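Local coordinates for alpha-glucosidase (Pseudoalteromonas sp. K8, PDB 5HQA), which hydrolyses alpha-glucosides as a chloride-activated member of glycoside hydrolase family 97 that binds acarbose beside a calcium ion, at residues L637-A640 with S641-L644. Sequence-based numbering, arbitrary orientation.
Sequences LVTA and SDKL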
loop_
_atom_site.group_PDB
_atom_site.type_symbol
_atom_site.label_atom_id
_atom_site.label_comp_id
_atom_site.label_asym_id
_atom_site.label_seq_id
_atom_site.Cartn_x
_atom_site.Cartn_y
_atom_site.Cartn_z
ATOM N N LEU A 637 26.221 -18.059 15.027
ATOM C CA LEU A 637 26.843 -18.215 13.714
ATOM C C LEU A 637 26.032 -19.201 12.883
ATOM O O LEU A 637 25.679 -20.280 13.366
ATOM C CB LEU A 637 28.286 -18.704 13.845
ATOM C CG LEU A 637 29.262 -17.753 14.539
ATOM C CD1 LEU A 637 30.621 -18.405 14.683
ATOM C CD2 LEU A 637 29.382 -16.457 13.764
ATOM N N VAL A 638 25.722 -18.827 11.636
ATOM C CA VAL A 638 24.917 -19.662 10.749
ATOM C C VAL A 638 25.418 -19.539 9.315
ATOM O O VAL A 638 26.101 -18.581 8.946
ATOM C CB VAL A 638 23.410 -19.303 10.777
ATOM C CG1 VAL A 638 22.798 -19.564 12.147
ATOM C CG2 VAL A 638 23.195 -17.847 10.335
ATOM N N THR A 639 25.051 -20.531 8.503
ATOM C CA THR A 639 25.260 -20.515 7.062
ATOM C C THR A 639 23.983 -20.995 6.387
ATOM O O THR A 639 23.005 -21.369 7.044
ATOM C CB THR A 639 26.425 -21.406 6.623
ATOM O OG1 THR A 639 26.074 -22.777 6.846
ATOM C CG2 THR A 639 27.703 -21.063 7.390
ATOM N N ALA A 640 24.012 -21.004 5.056
ATOM C CA ALA A 640 22.857 -21.403 4.263
ATOM C C ALA A 640 22.406 -22.833 4.542
ATOM O O ALA A 640 21.262 -23.180 4.233
ATOM C CB ALA A 640 23.177 -21.244 2.776
ATOM N N SER A 641 23.261 -23.682 5.101
ATOM C CA SER A 641 22.848 -25.053 5.363
ATOM C C SER A 641 22.137 -25.212 6.703
ATOM O O SER A 641 21.679 -26.315 7.018
ATOM C CB SER A 641 24.053 -25.992 5.294
ATOM O OG SER A 641 24.984 -25.670 6.305
ATOM N N ASP A 642 22.012 -24.146 7.487
ATOM C CA ASP A 642 21.382 -24.236 8.794
ATOM C C ASP A 642 19.876 -24.029 8.700
ATOM O O ASP A 642 19.329 -23.648 7.662
ATOM C CB ASP A 642 21.985 -23.211 9.752
ATOM C CG ASP A 642 23.378 -23.592 10.196
ATOM O OD1 ASP A 642 23.565 -24.759 10.598
ATOM O OD2 ASP A 642 24.288 -22.743 10.123
ATOM N N LYS A 643 19.205 -24.272 9.821
ATOM C CA LYS A 643 17.774 -24.041 9.924
ATOM C C LYS A 643 17.478 -23.342 11.243
ATOM O O LYS A 643 18.300 -23.335 12.167
ATOM C CB LYS A 643 16.979 -25.354 9.809
ATOM C CG LYS A 643 17.306 -26.377 10.877
ATOM C CD LYS A 643 16.343 -27.565 10.832
ATOM C CE LYS A 643 16.423 -28.425 12.107
ATOM N NZ LYS A 643 15.116 -28.494 12.855
ATOM N N LEU A 644 16.295 -22.735 11.313
ATOM C CA LEU A 644 15.818 -22.050 12.506
ATOM C C LEU A 644 14.437 -22.549 12.868
ATOM O O LEU A 644 13.613 -22.803 11.986
ATOM C CB LEU A 644 15.717 -20.539 12.315
ATOM C CG LEU A 644 16.995 -19.732 12.324
ATOM C CD1 LEU A 644 16.609 -18.296 12.419
ATOM C CD2 LEU A 644 17.824 -20.141 13.508
HETATM O O HOH W 1 19.099 -24.957 5.189
#
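The carboxylate of Asp642 turns its OD2 oxygen to the backbone N-H of Thr639, which meets it on the anti side from one side of the carboxylate plane, 21° out of it, at 2.8 Å from N to OD2 and nearly straight. Val638 approaches from the opposite side of that plane with carbon, its CA 3.2 Å and its CB 3.6 Å from Asp642 OD2. Thr639 is held at both its backbone groups: Asp642 N donates to Thr639 O over 3.0 Å, from above the carbonyl plane. That backbone bond closes a type I beta turn from Thr639 to Asp642, and the carboxylate adds a second tie across it; the reversal, in the C-terminal domain, carries the chain from strand 631-638 into strand 643-648, two strands of different sheets. Asp642 CG stands anti to its own carbonyl carbon (chi1 -73°), which swings the carboxylate back across the start of the turn. With an alanine here the turn's backbone bond would probably survive, but the Thr639 N-H would be likely to lose this acceptor. On Thr639, chi1 at 68° tucks OG1 over the backbone toward Ser641, whose OG comes within 3.1 Å and whose N offers a weak bond of 3.4 Å to Thr639 OG1. A water spans from the corner of the turn to its exit, donating to both Ala640 O and Asp642 O, while Val638 packs on Phe658 and Ala613.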